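Local structure of DNMT2 (Spodoptera frugiperda, 4H0N) at residues A[15-18]-A[19-23]; A[62-65]-A[66-69]; A[97-100]-A[101-104]; A[117-120]-A[121-125]; A[127-130]-A[131-135]. The protein probably methylates cytosine 38 in the anticodon loop of tRNA(Asp), and cytosines in DNA, with S-adenosyl-L-methionine as the methyl donor. The protein carries 3 engineered substitutions. All coordinates share one frame; numbering follows the deposited sequence.

The five contacts follow one another along the chain, and all lie in the Rossmann-like methyltransferase fold, whose seven-stranded mixed sheet has the order 3-2-1-4-5-7-6. Contact 1 is helix 15-23, after the first strand, and contact 2 is the short helix 62-67; the centres of contacts 1 and 2 lie about 22 Å apart. Both lean on strand 4-9, contact 1 on Ile6 and contact 2 on Leu7. Contacts 3, 4 and 5 form one packed cluster: contact 5 lies about 11 Å, centre to centre, from both contact 3 and contact 4, and Phe99, Met117, Phe123, Val128 and Phe132 meet between them. Contacts 1 and 3 each supply a residue that holds the bound S-adenosyl-L-homocysteine.

Contact 1: A[15-18]-A[19-23]; sequences GMHC and AWKES
Ala19 begins the second half of helix 15-23 by sending its N-H back to Gly15 O, 2.9 Å from its N, while its CB rests against Met16 O at 3.4 Å. The next amide, Trp20 N, meets Met16 O at 2.8 Å, nearly in line with the carbonyl. Of the Trp20 side chain only CB touches this turn. CG stands opposite the backbone N (chi1 -178°), which carries the indole off this turn, to pack on His4 and Ile6 of strand 4-9 and on its edge-to-face partner Phe332. Lys21 does the opposite and runs back along the helix. Its CG passes His17 O at 3.7 Å, and the extended chain brings CE to 4.0 Å from His17 NE2, an oblique approach to the imidazole; the ammonium stops short of the ring nitrogen. His17 itself is held by Tyr43 through ND1 and stacked on Phe47. Glu22 adds a long, weak bond from its N to Cys18 O, 3.4 Å. At Ser23 the OG turns back to donate to Trp20 O and also bonds Leu25 N. Gly15 N, in the first turn, bonds a carboxylate oxygen of S-adenosyl-L-homocysteine, so the helix N-terminus would add electrostatic pull on the ligand's negative end.

Contact 2: A[62-65]-A[66-69]; sequences PQVI and KKWN
Trp68 folds back onto the turn before it and meets Val64 along most of its length. Its CB lies 3.6 Å from Ile65 O. A first torsion of -70° lays the indole against the helix, and Val64 O stands over one face near the rim, 3.2 Å from Trp68 CG. Farther out, NE1 comes to 3.8 Å from Val64 CG2. Then CZ2 packs on the same methyl at 3.6 Å, the two side chains running alongside each other. Val64 CG2 also takes Lys67 CD, 3.6 Å away, which crosses it at a slant. Asn69, at positive phi (66°), leaves the helical path in a Schellman motif; its N also bonds Lys66 O. On the inner side Ile65 and Trp68 both press on Leu7 of strand 4-9. Val64 O therefore has two neighbours in one residue: it accepts the bond from Trp68 N, 3.2 Å away, and is also covered by the indole, which packs over it without a bond.

Contact 3: A[97-100]-A[101-104]; sequences NSFL and YLIG. With CA (calcium ion), chain F; SAH (S-adenosyl-L-homocysteine), chain E.
Helix 99-105, in whose first turn Phe99 packs on Leu102 and Ile103, spans the distance between the adenine end of the cofactor pocket and a calcium ion. Just ahead of it, Ser98 OG receives a weak hydrogen bond from the adenine amine, N6 of S-adenosyl-L-homocysteine, at 2.9 Å. Ser98 O accepts Tyr101 N (3.1 Å), which arrives from above the carbonyl plane. Phe99 O takes a nearly straight bond from Ile103 N, 3.3 Å long. With chi1 at -165° the Phe99 ring stands out from the helix, where Leu102 and Ile103 of the next turn meet it obliquely: CD1 lies 3.9 Å from Leu102 CD1 and CE2 lies 4.1 Å from Ile103 CD1. The same Ile103 methyl reaches Leu100 CD2, 4.0 Å away. At the other end Gly104 N bonds Leu100 O, and Gly104 O binds calcium at 2.9 Å together with Asp107. Polar atoms thus serve ligand and metal at the two ends, while aromatic and aliphatic carbons fill the span between them.

Contact 4: A[117-120]-A[121-125]; sequences MENV and KGFEN
Asn119 lays its side-chain amide flat on the Phe123 ring, the two planes only 7° apart. ND2 hangs 3.5 Å above the middle of the Phe123 ring. The ring is brought under the amide by a fully extended first torsion (chi1 -180°). The amide is pinned by its two ends: OD1 accepts Val120 N at 3.0 Å in the carbonyl plane but from the side, and ND2 gives a weak bond to Met117 SD. Met117 runs out extended and then bends at chi3 (43°); its CE packs on Phe123 CE2 at 4.1 Å, while SD makes an oblique Met-aromatic contact, 5.1 Å from the ring centre. A type II turn runs from Val120 to Phe123, with Phe123 N on Val120 O at 3.2 Å. Glu124 curls back over this turn, one oxygen on Gly122 N, the other, OE2, in a salt bridge to Lys121 NZ at 2.7 Å. Glu118, Asn119 and Val120, the ENV sequence (motif VI) of C5-methyltransferases, come at the C-terminal part of strand 114-119. Tyr162 of the adjoining strand 161-168 meets the Phe123 ring edge-to-face, while Phe99 of helix 99-105 and Val128 of helix 127-138 pack around it.

Contact 5: A[127-130]-A[131-135]; sequences TVRN and LFIDK
Arg129 and Ile133, one turn apart on helix 127-138, are joined twice. Ile133 N gives a nearly straight bond to Arg129 O at 2.9 Å, and Ile133 CG1 sits over one face of the guanidinium, 3.7 Å from Arg129 NE. The arginine gets there by a sharp bend after an extended start (chi2 -103°), which turns its flat end back over the following turn. All three guanidinium nitrogens have acceptors: NH1 donates to Asn130 OD1 at 2.6 Å, NE forms a salt bridge with Glu145 on strand 141-148, and NH2 is bonded elsewhere in the structure. The charge is answered by Glu145, which would make it less costly for the group to lie against a hydrocarbon branch. Among backbone acceptors, Thr127 O takes Leu131 N at 3.1 Å and Val128 O takes Phe132 N at 2.8 Å. Asn130 O receives Asp134 N at 3.2 Å, here from above the carbonyl plane. Arg129 O, besides its bond, lies at the edge of the Phe132 ring. Farther along, Lys135 N finds Leu131 O, while its NZ crosses to Ile103 O of helix 99-105. Leu131 and Phe132 pack on that helix as well. Coming between strands 114-119 and 141-148 in the chain, and packed on 141-148 and 161-168, this is a sheet-covering helix of the class I methyltransferase fold, whose seventh strand, 161-168, runs antiparallel to its neighbours.

Contact 1: A[15-18]-A[19-23]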
loop_
_atom_site.group_PDB
_atom_site.type_symbol
_atom_site.label_atom_id
_atom_site.label_comp_id
_atom_site.label_asym_id
_atom_site.label_seq_id
_atom_site.Cartn_x
_atom_site.Cartn_y
_atom_site.Cartn_z
ATOM N N GLY A 15 -7.211 -3.649 -0.288
ATOM C CA GLY A 15 -6.325 -4.055 0.790
ATOM C C GLY A 15 -6.942 -3.796 2.152
ATOM O O GLY A 15 -6.776 -4.586 3.084
ATOM N N MET A 16 -7.652 -2.678 2.261
ATOM C CA MET A 16 -8.382 -2.335 3.472
ATOM C C MET A 16 -9.341 -3.460 3.847
ATOM O O MET A 16 -9.328 -3.950 4.976
ATOM C CB MET A 16 -9.163 -1.043 3.253
ATOM C CG MET A 16 -8.294 0.179 3.040
ATOM S SD MET A 16 -7.332 0.574 4.509
ATOM C CE MET A 16 -6.831 2.254 4.153
ATOM N N HIS A 17 -10.158 -3.866 2.880
ATOM C CA HIS A 17 -11.116 -4.951 3.051
ATOM C C HIS A 17 -10.421 -6.228 3.518
ATOM O O HIS A 17 -10.938 -6.953 4.368
ATOM C CB HIS A 17 -11.844 -5.198 1.732
ATOM C CG HIS A 17 -13.098 -5.999 1.865
ATOM N ND1 HIS A 17 -14.082 -6.003 0.901
ATOM C CD2 HIS A 17 -13.531 -6.831 2.847
ATOM C CE1 HIS A 17 -15.067 -6.799 1.283
ATOM N NE2 HIS A 17 -14.757 -7.311 2.453
ATOM N N CYS A 18 -9.244 -6.497 2.966
ATOM C CA CYS A 18 -8.475 -7.659 3.378
ATOM C C CYS A 18 -7.983 -7.523 4.807
ATOM O O CYS A 18 -7.886 -8.508 5.531
ATOM C CB CYS A 18 -7.292 -7.880 2.442
ATOM S SG CYS A 18 -7.746 -8.709 0.923
ATOM N N ALA A 19 -7.679 -6.293 5.204
ATOM C CA ALA A 19 -7.141 -6.026 6.528
ATOM C C ALA A 19 -8.230 -6.085 7.600
ATOM O O ALA A 19 -7.980 -6.509 8.732
ATOM C CB ALA A 19 -6.437 -4.679 6.544
ATOM N N TRP A 20 -9.436 -5.663 7.239
ATOM C CA TRP A 20 -10.566 -5.713 8.159
ATOM C C TRP A 20 -10.880 -7.150 8.568
ATOM O O TRP A 20 -11.206 -7.416 9.725
ATOM C CB TRP A 20 -11.804 -5.074 7.534
ATOM C CG TRP A 20 -12.963 -5.062 8.470
ATOM C CD1 TRP A 20 -14.045 -5.896 8.452
ATOM C CD2 TRP A 20 -13.148 -4.189 9.587
ATOM N NE1 TRP A 20 -14.895 -5.586 9.483
ATOM C CE2 TRP A 20 -14.363 -4.542 10.197
ATOM C CE3 TRP A 20 -12.400 -3.135 10.125
ATOM C CZ2 TRP A 20 -14.853 -3.882 11.320
ATOM C CZ3 TRP A 20 -12.889 -2.480 11.240
ATOM C CH2 TRP A 20 -14.103 -2.855 11.826
ATOM N N LYS A 21 -10.782 -8.071 7.613
ATOM C CA LYS A 21 -10.996 -9.486 7.887
ATOM C C LYS A 21 -9.943 -10.017 8.840
ATOM O O LYS A 21 -10.262 -10.705 9.803
ATOM C CB LYS A 21 -10.977 -10.298 6.593
ATOM C CG LYS A 21 -12.241 -10.180 5.764
ATOM C CD LYS A 21 -12.166 -11.058 4.518
ATOM C CE LYS A 21 -13.426 -10.930 3.668
ATOM N NZ LYS A 21 -13.467 -11.935 2.565
ATOM N N GLU A 22 -8.685 -9.690 8.567
ATOM C CA GLU A 22 -7.581 -10.183 9.379
ATOM C C GLU A 22 -7.669 -9.728 10.836
ATOM O O GLU A 22 -7.141 -10.392 11.725
ATOM C CB GLU A 22 -6.240 -9.774 8.765
ATOM C CG GLU A 22 -5.480 -10.921 8.121
ATOM C CD GLU A 22 -4.661 -11.720 9.122
ATOM O OE1 GLU A 22 -4.821 -12.958 9.174
ATOM O OE2 GLU A 22 -3.844 -11.113 9.847
ATOM N N SER A 23 -8.351 -8.611 11.076
ATOM C CA SER A 23 -8.453 -8.040 12.421
ATOM C C SER A 23 -9.363 -8.846 13.336
ATOM O O SER A 23 -9.202 -8.819 14.556
ATOM C CB SER A 23 -8.940 -6.583 12.359
ATOM O OG SER A 23 -10.279 -6.495 11.895
#

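Contact 2: A[62-65]-A[66-69]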
loop_
_atom_site.group_PDB
_atom_site.type_symbol
_atom_site.label_atom_id
_atom_site.label_comp_id
_atom_site.label_asym_id
_atom_site.label_seq_id
_atom_site.Cartn_x
_atom_site.Cartn_y
_atom_site.Cartn_z
ATOM N N PRO A 62 -22.701 13.867 2.529
ATOM C CA PRO A 62 -23.022 13.480 3.910
ATOM C C PRO A 62 -24.335 12.717 3.954
ATOM O O PRO A 62 -24.458 11.709 4.644
ATOM C CB PRO A 62 -23.199 14.828 4.610
ATOM C CG PRO A 62 -22.296 15.749 3.858
ATOM C CD PRO A 62 -22.229 15.260 2.435
ATOM N N GLN A 63 -25.300 13.212 3.189
ATOM C CA GLN A 63 -26.629 12.633 3.101
ATOM C C GLN A 63 -26.584 11.161 2.711
ATOM O O GLN A 63 -27.129 10.313 3.414
ATOM C CB GLN A 63 -27.481 13.417 2.097
ATOM C CG GLN A 63 -27.830 14.837 2.532
ATOM C CD GLN A 63 -26.637 15.782 2.519
ATOM O OE1 GLN A 63 -25.800 15.735 1.616
ATOM N NE2 GLN A 63 -26.552 16.641 3.530
ATOM N N VAL A 64 -25.933 10.857 1.592
ATOM C CA VAL A 64 -25.879 9.477 1.120
ATOM C C VAL A 64 -24.997 8.613 2.030
ATOM O O VAL A 64 -25.254 7.420 2.219
ATOM C CB VAL A 64 -25.436 9.384 -0.361
ATOM C CG1 VAL A 64 -23.971 9.752 -0.524
ATOM C CG2 VAL A 64 -25.690 7.991 -0.893
ATOM N N ILE A 65 -23.970 9.226 2.610
ATOM C CA ILE A 65 -23.129 8.541 3.579
ATOM C C ILE A 65 -23.943 8.205 4.830
ATOM O O ILE A 65 -23.752 7.153 5.444
ATOM C CB ILE A 65 -21.893 9.392 3.949
ATOM C CG1 ILE A 65 -20.946 9.493 2.749
ATOM C CG2 ILE A 65 -21.156 8.804 5.153
ATOM C CD1 ILE A 65 -19.741 10.383 2.997
ATOM N N LYS A 66 -24.867 9.095 5.187
ATOM C CA LYS A 66 -25.703 8.908 6.370
ATOM C C LYS A 66 -26.733 7.800 6.169
ATOM O O LYS A 66 -27.038 7.053 7.095
ATOM C CB LYS A 66 -26.414 10.211 6.748
ATOM C CG LYS A 66 -26.812 10.288 8.213
ATOM C CD LYS A 66 -27.888 11.338 8.460
ATOM C CE LYS A 66 -29.276 10.810 8.104
ATOM N NZ LYS A 66 -30.372 11.715 8.553
ATOM N N LYS A 67 -27.270 7.695 4.960
ATOM C CA LYS A 67 -28.275 6.677 4.674
ATOM C C LYS A 67 -27.652 5.280 4.670
ATOM O O LYS A 67 -28.312 4.296 5.002
ATOM C CB LYS A 67 -28.994 6.975 3.352
ATOM C CG LYS A 67 -28.469 6.223 2.141
ATOM C CD LYS A 67 -28.728 7.014 0.873
ATOM C CE LYS A 67 -29.211 6.125 -0.252
ATOM N NZ LYS A 67 -30.363 6.770 -0.926
ATOM N N TRP A 68 -26.371 5.205 4.314
ATOM C CA TRP A 68 -25.646 3.938 4.307
ATOM C C TRP A 68 -25.368 3.460 5.718
ATOM O O TRP A 68 -25.046 2.292 5.932
ATOM C CB TRP A 68 -24.324 4.086 3.569
ATOM C CG TRP A 68 -24.479 4.272 2.115
ATOM C CD1 TRP A 68 -25.590 4.022 1.369
ATOM C CD2 TRP A 68 -23.484 4.760 1.207
ATOM N NE1 TRP A 68 -25.351 4.323 0.049
ATOM C CE2 TRP A 68 -24.069 4.775 -0.074
ATOM C CE3 TRP A 68 -22.164 5.186 1.363
ATOM C CZ2 TRP A 68 -23.366 5.203 -1.199
ATOM C CZ3 TRP A 68 -21.472 5.607 0.244
ATOM C CH2 TRP A 68 -22.074 5.612 -1.020
ATOM N N ASN A 69 -25.478 4.385 6.667
ATOM C CA ASN A 69 -25.303 4.100 8.084
ATOM C C ASN A 69 -23.877 3.686 8.441
ATOM O O ASN A 69 -23.665 2.930 9.388
ATOM C CB ASN A 69 -26.312 3.045 8.556
ATOM C CG ASN A 69 -26.597 3.131 10.043
ATOM O OD1 ASN A 69 -26.720 4.221 10.601
ATOM N ND2 ASN A 69 -26.696 1.979 10.695
#

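Contact 3: A[97-100]-A[101-104]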
loop_
_atom_site.group_PDB
_atom_site.type_symbol
_atom_site.label_atom_id
_atom_site.label_comp_id
_atom_site.label_asym_id
_atom_site.label_seq_id
_atom_site.Cartn_x
_atom_site.Cartn_y
_atom_site.Cartn_z
ATOM N N ASN A 97 -6.309 16.191 -6.628
ATOM C CA ASN A 97 -6.492 15.740 -5.261
ATOM C C ASN A 97 -7.914 15.973 -4.756
ATOM O O ASN A 97 -8.489 17.049 -4.925
ATOM C CB ASN A 97 -5.464 16.393 -4.342
ATOM C CG ASN A 97 -4.949 15.443 -3.292
ATOM O OD1 ASN A 97 -5.644 14.511 -2.885
ATOM N ND2 ASN A 97 -3.719 15.666 -2.847
ATOM N N SER A 98 -8.468 14.940 -4.138
ATOM C CA SER A 98 -9.865 14.923 -3.749
ATOM C C SER A 98 -10.009 15.013 -2.239
ATOM O O SER A 98 -11.110 15.185 -1.723
ATOM C CB SER A 98 -10.504 13.631 -4.258
ATOM O OG SER A 98 -9.810 13.154 -5.405
ATOM N N PHE A 99 -8.882 14.906 -1.538
ATOM C CA PHE A 99 -8.868 14.785 -0.082
ATOM C C PHE A 99 -9.430 16.003 0.646
ATOM O O PHE A 99 -10.070 15.870 1.694
ATOM C CB PHE A 99 -7.450 14.492 0.410
ATOM C CG PHE A 99 -7.393 14.000 1.825
ATOM C CD1 PHE A 99 -8.123 12.888 2.210
ATOM C CD2 PHE A 99 -6.606 14.641 2.770
ATOM C CE1 PHE A 99 -8.079 12.427 3.516
ATOM C CE2 PHE A 99 -6.559 14.185 4.078
ATOM C CZ PHE A 99 -7.296 13.078 4.451
ATOM N N LEU A 100 -9.184 17.187 0.091
ATOM C CA LEU A 100 -9.689 18.424 0.673
ATOM C C LEU A 100 -11.208 18.403 0.832
ATOM O O LEU A 100 -11.750 19.028 1.744
ATOM C CB LEU A 100 -9.275 19.630 -0.172
ATOM C CG LEU A 100 -7.860 20.152 0.065
ATOM C CD1 LEU A 100 -7.683 21.509 -0.592
ATOM C CD2 LEU A 100 -7.553 20.226 1.553
ATOM N N TYR A 101 -11.885 17.688 -0.060
ATOM C CA TYR A 101 -13.328 17.549 0.008
ATOM C C TYR A 101 -13.758 16.798 1.263
ATOM O O TYR A 101 -14.775 17.132 1.874
ATOM C CB TYR A 101 -13.858 16.833 -1.229
ATOM C CG TYR A 101 -15.338 16.564 -1.163
ATOM C CD1 TYR A 101 -15.824 15.281 -0.930
ATOM C CD2 TYR A 101 -16.255 17.601 -1.314
ATOM C CE1 TYR A 101 -17.180 15.036 -0.870
ATOM C CE2 TYR A 101 -17.616 17.363 -1.252
ATOM C CZ TYR A 101 -18.073 16.080 -1.032
ATOM O OH TYR A 101 -19.426 15.843 -0.972
ATOM N N LEU A 102 -12.983 15.786 1.644
ATOM C CA LEU A 102 -13.292 14.993 2.831
ATOM C C LEU A 102 -13.171 15.822 4.100
ATOM O O LEU A 102 -14.093 15.849 4.916
ATOM C CB LEU A 102 -12.391 13.761 2.914
ATOM C CG LEU A 102 -12.572 12.753 1.779
ATOM C CD1 LEU A 102 -11.758 11.498 2.042
ATOM C CD2 LEU A 102 -14.044 12.415 1.575
ATOM N N ILE A 103 -12.033 16.492 4.255
ATOM C CA ILE A 103 -11.796 17.380 5.387
ATOM C C ILE A 103 -12.961 18.342 5.565
ATOM O O ILE A 103 -13.397 18.615 6.687
ATOM C CB ILE A 103 -10.503 18.190 5.192
ATOM C CG1 ILE A 103 -9.295 17.249 5.139
ATOM C CG2 ILE A 103 -10.342 19.225 6.297
ATOM C CD1 ILE A 103 -7.981 17.946 4.842
ATOM N N GLY A 104 -13.473 18.838 4.444
ATOM C CA GLY A 104 -14.630 19.708 4.453
ATOM C C GLY A 104 -15.835 19.042 5.079
ATOM O O GLY A 104 -16.328 19.514 6.093
HETATM CA CA CA F . -18.285 21.589 6.494
HETATM N N SAH E . -5.524 1.296 -0.860
HETATM C CA SAH E . -6.020 0.898 -2.173
HETATM C CB SAH E . -5.722 1.935 -3.264
HETATM C CG SAH E . -4.945 3.191 -2.879
HETATM S SD SAH E . -4.182 3.965 -4.332
HETATM C C SAH E . -5.533 -0.498 -2.574
HETATM O O SAH E . -5.246 -0.768 -3.742
HETATM O OXT SAH E . -5.425 -1.399 -1.744
HETATM C "C5'" SAH E . -5.516 5.180 -4.507
HETATM C "C4'" SAH E . -6.628 4.761 -5.471
HETATM O "O4'" SAH E . -7.724 5.645 -5.333
HETATM C "C3'" SAH E . -6.223 4.800 -6.940
HETATM O "O3'" SAH E . -6.180 3.487 -7.455
HETATM C "C2'" SAH E . -7.297 5.611 -7.647
HETATM O "O2'" SAH E . -7.888 4.879 -8.697
HETATM C "C1'" SAH E . -8.339 5.899 -6.581
HETATM N N9 SAH E . -8.818 7.295 -6.642
HETATM C C8 SAH E . -8.065 8.420 -6.868
HETATM N N7 SAH E . -8.881 9.500 -6.841
HETATM C C5 SAH E . -10.145 9.084 -6.604
HETATM C C6 SAH E . -11.352 9.763 -6.480
HETATM N N6 SAH E . -11.395 11.087 -6.601
HETATM N N1 SAH E . -12.510 9.054 -6.229
HETATM C C2 SAH E . -12.465 7.679 -6.106
HETATM N N3 SAH E . -11.264 7.010 -6.232
HETATM C C4 SAH E . -10.121 7.700 -6.477
#

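Contact 4: A[117-120]-A[121-125]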
loop_
_atom_site.group_PDB
_atom_site.type_symbol
_atom_site.label_atom_id
_atom_site.label_comp_id
_atom_site.label_asym_id
_atom_site.label_seq_id
_atom_site.Cartn_x
_atom_site.Cartn_y
_atom_site.Cartn_z
ATOM N N MET A 117 -6.727 6.279 8.184
ATOM C CA MET A 117 -6.162 6.704 6.914
ATOM C C MET A 117 -4.696 6.315 6.767
ATOM O O MET A 117 -3.900 6.525 7.678
ATOM C CB MET A 117 -6.309 8.214 6.743
ATOM C CG MET A 117 -5.542 8.780 5.556
ATOM S SD MET A 117 -5.225 10.549 5.684
ATOM C CE MET A 117 -4.743 10.676 7.401
ATOM N N GLU A 118 -4.352 5.747 5.613
ATOM C CA GLU A 118 -2.957 5.583 5.209
ATOM C C GLU A 118 -2.552 6.727 4.272
ATOM O O GLU A 118 -3.376 7.250 3.525
ATOM C CB GLU A 118 -2.736 4.237 4.512
ATOM C CG GLU A 118 -1.296 4.022 4.057
ATOM C CD GLU A 118 -1.136 2.868 3.091
ATOM O OE1 GLU A 118 -1.538 1.738 3.441
ATOM O OE2 GLU A 118 -0.600 3.090 1.981
ATOM N N ASN A 119 -1.286 7.124 4.318
ATOM C CA ASN A 119 -0.809 8.205 3.473
ATOM C C ASN A 119 0.668 8.028 3.141
ATOM O O ASN A 119 1.295 7.084 3.609
ATOM C CB ASN A 119 -1.062 9.549 4.151
ATOM C CG ASN A 119 -1.655 10.572 3.207
ATOM O OD1 ASN A 119 -1.054 10.915 2.190
ATOM N ND2 ASN A 119 -2.847 11.052 3.530
ATOM N N VAL A 120 1.224 8.919 2.327
ATOM C CA VAL A 120 2.630 8.802 1.952
ATOM C C VAL A 120 3.520 9.304 3.069
ATOM O O VAL A 120 3.082 10.070 3.927
ATOM C CB VAL A 120 2.970 9.597 0.671
ATOM C CG1 VAL A 120 2.324 8.957 -0.548
ATOM C CG2 VAL A 120 2.554 11.058 0.812
ATOM N N LYS A 121 4.770 8.859 3.063
ATOM C CA LYS A 121 5.768 9.405 3.961
ATOM C C LYS A 121 5.888 10.887 3.647
ATOM O O LYS A 121 6.001 11.274 2.485
ATOM C CB LYS A 121 7.113 8.712 3.737
ATOM C CG LYS A 121 8.034 8.706 4.954
ATOM C CD LYS A 121 8.597 10.086 5.260
ATOM C CE LYS A 121 9.024 10.210 6.711
ATOM N NZ LYS A 121 9.186 11.638 7.106
ATOM N N GLY A 122 5.861 11.719 4.681
ATOM C CA GLY A 122 6.047 13.145 4.494
ATOM C C GLY A 122 4.740 13.903 4.575
ATOM O O GLY A 122 4.730 15.134 4.649
ATOM N N PHE A 123 3.634 13.165 4.551
ATOM C CA PHE A 123 2.333 13.772 4.754
ATOM C C PHE A 123 2.325 14.527 6.071
ATOM O O PHE A 123 1.815 15.634 6.145
ATOM C CB PHE A 123 1.221 12.729 4.755
ATOM C CG PHE A 123 -0.149 13.317 4.958
ATOM C CD1 PHE A 123 -0.726 14.115 3.980
ATOM C CD2 PHE A 123 -0.857 13.082 6.121
ATOM C CE1 PHE A 123 -1.986 14.664 4.159
ATOM C CE2 PHE A 123 -2.120 13.628 6.303
ATOM C CZ PHE A 123 -2.682 14.420 5.321
ATOM N N GLU A 124 2.929 13.938 7.097
ATOM C CA GLU A 124 2.928 14.536 8.432
ATOM C C GLU A 124 3.574 15.925 8.480
ATOM O O GLU A 124 3.397 16.667 9.451
ATOM C CB GLU A 124 3.597 13.602 9.452
ATOM C CG GLU A 124 5.123 13.551 9.397
ATOM C CD GLU A 124 5.648 12.707 8.249
ATOM O OE1 GLU A 124 4.832 12.209 7.442
ATOM O OE2 GLU A 124 6.885 12.540 8.159
ATOM N N ASN A 125 4.320 16.274 7.435
ATOM C CA ASN A 125 4.923 17.596 7.343
ATOM C C ASN A 125 4.156 18.523 6.396
ATOM O O ASN A 125 4.536 19.676 6.208
ATOM C CB ASN A 125 6.386 17.487 6.907
ATOM C CG ASN A 125 7.258 16.788 7.941
ATOM O OD1 ASN A 125 6.978 16.824 9.141
ATOM N ND2 ASN A 125 8.326 16.150 7.475
#

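Contact 5: A[127-130]-A[131-135]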
loop_
_atom_site.group_PDB
_atom_site.type_symbol
_atom_site.label_atom_id
_atom_site.label_comp_id
_atom_site.label_asym_id
_atom_site.label_seq_id
_atom_site.Cartn_x
_atom_site.Cartn_y
_atom_site.Cartn_z
ATOM N N THR A 127 0.924 20.749 4.654
ATOM C CA THR A 127 -0.107 21.691 5.083
ATOM C C THR A 127 -1.456 21.000 5.173
ATOM O O THR A 127 -2.294 21.358 6.005
ATOM C CB THR A 127 -0.253 22.877 4.117
ATOM O OG1 THR A 127 -0.243 22.400 2.766
ATOM C CG2 THR A 127 0.874 23.869 4.315
ATOM N N VAL A 128 -1.660 20.017 4.304
ATOM C CA VAL A 128 -2.896 19.255 4.300
ATOM C C VAL A 128 -3.070 18.509 5.615
ATOM O O VAL A 128 -4.154 18.507 6.202
ATOM C CB VAL A 128 -2.932 18.251 3.142
ATOM C CG1 VAL A 128 -4.168 17.361 3.256
ATOM C CG2 VAL A 128 -2.899 18.984 1.805
ATOM N N ARG A 129 -1.995 17.880 6.076
ATOM C CA ARG A 129 -2.032 17.146 7.332
ATOM C C ARG A 129 -2.410 18.066 8.480
ATOM O O ARG A 129 -3.269 17.724 9.290
ATOM C CB ARG A 129 -0.692 16.459 7.602
ATOM C CG ARG A 129 -0.588 15.776 8.952
ATOM C CD ARG A 129 0.232 16.612 9.912
ATOM N NE ARG A 129 0.035 16.205 11.302
ATOM C CZ ARG A 129 0.254 16.990 12.353
ATOM N NH1 ARG A 129 0.684 18.233 12.180
ATOM N NH2 ARG A 129 0.035 16.534 13.579
ATOM N N ASN A 130 -1.782 19.237 8.540
ATOM C CA ASN A 130 -2.086 20.195 9.598
ATOM C C ASN A 130 -3.556 20.599 9.599
ATOM O O ASN A 130 -4.162 20.762 10.655
ATOM C CB ASN A 130 -1.194 21.429 9.499
ATOM C CG ASN A 130 0.261 21.120 9.804
ATOM O OD1 ASN A 130 0.587 20.051 10.320
ATOM N ND2 ASN A 130 1.142 22.062 9.493
ATOM N N LEU A 131 -4.125 20.749 8.409
ATOM C CA LEU A 131 -5.530 21.095 8.276
ATOM C C LEU A 131 -6.387 19.921 8.691
ATOM O O LEU A 131 -7.379 20.086 9.399
ATOM C CB LEU A 131 -5.862 21.451 6.833
ATOM C CG LEU A 131 -7.235 22.095 6.661
ATOM C CD1 LEU A 131 -7.200 23.507 7.221
ATOM C CD2 LEU A 131 -7.664 22.093 5.207
ATOM N N PHE A 132 -5.998 18.736 8.237
ATOM C CA PHE A 132 -6.770 17.529 8.492
ATOM C C PHE A 132 -6.883 17.215 9.978
ATOM O O PHE A 132 -7.953 16.861 10.465
ATOM C CB PHE A 132 -6.164 16.343 7.750
ATOM C CG PHE A 132 -6.642 15.022 8.253
ATOM C CD1 PHE A 132 -7.921 14.577 7.961
ATOM C CD2 PHE A 132 -5.816 14.225 9.029
ATOM C CE1 PHE A 132 -8.367 13.358 8.431
ATOM C CE2 PHE A 132 -6.255 13.008 9.503
ATOM C CZ PHE A 132 -7.530 12.571 9.204
ATOM N N ILE A 133 -5.773 17.344 10.692
ATOM C CA ILE A 133 -5.756 17.122 12.132
ATOM C C ILE A 133 -6.611 18.175 12.819
ATOM O O ILE A 133 -7.347 17.890 13.769
ATOM C CB ILE A 133 -4.313 17.198 12.685
ATOM C CG1 ILE A 133 -3.496 15.987 12.218
ATOM C CG2 ILE A 133 -4.309 17.323 14.207
ATOM C CD1 ILE A 133 -4.187 14.645 12.415
ATOM N N ASP A 134 -6.507 19.398 12.315
ATOM C CA ASP A 134 -7.251 20.531 12.836
ATOM C C ASP A 134 -8.757 20.321 12.712
ATOM O O ASP A 134 -9.524 20.759 13.568
ATOM C CB ASP A 134 -6.852 21.792 12.083
ATOM C CG ASP A 134 -7.512 23.023 12.635
ATOM O OD1 ASP A 134 -6.888 23.680 13.496
ATOM O OD2 ASP A 134 -8.650 23.330 12.211
ATOM N N LYS A 135 -9.177 19.654 11.642
ATOM C CA LYS A 135 -10.589 19.375 11.444
ATOM C C LYS A 135 -11.048 18.271 12.388
ATOM O O LYS A 135 -12.203 18.245 12.804
ATOM C CB LYS A 135 -10.888 18.992 9.991
ATOM C CG LYS A 135 -12.368 19.057 9.636
ATOM C CD LYS A 135 -12.892 20.469 9.860
ATOM C CE LYS A 135 -14.411 20.530 9.934
ATOM N NZ LYS A 135 -15.068 20.315 8.619
#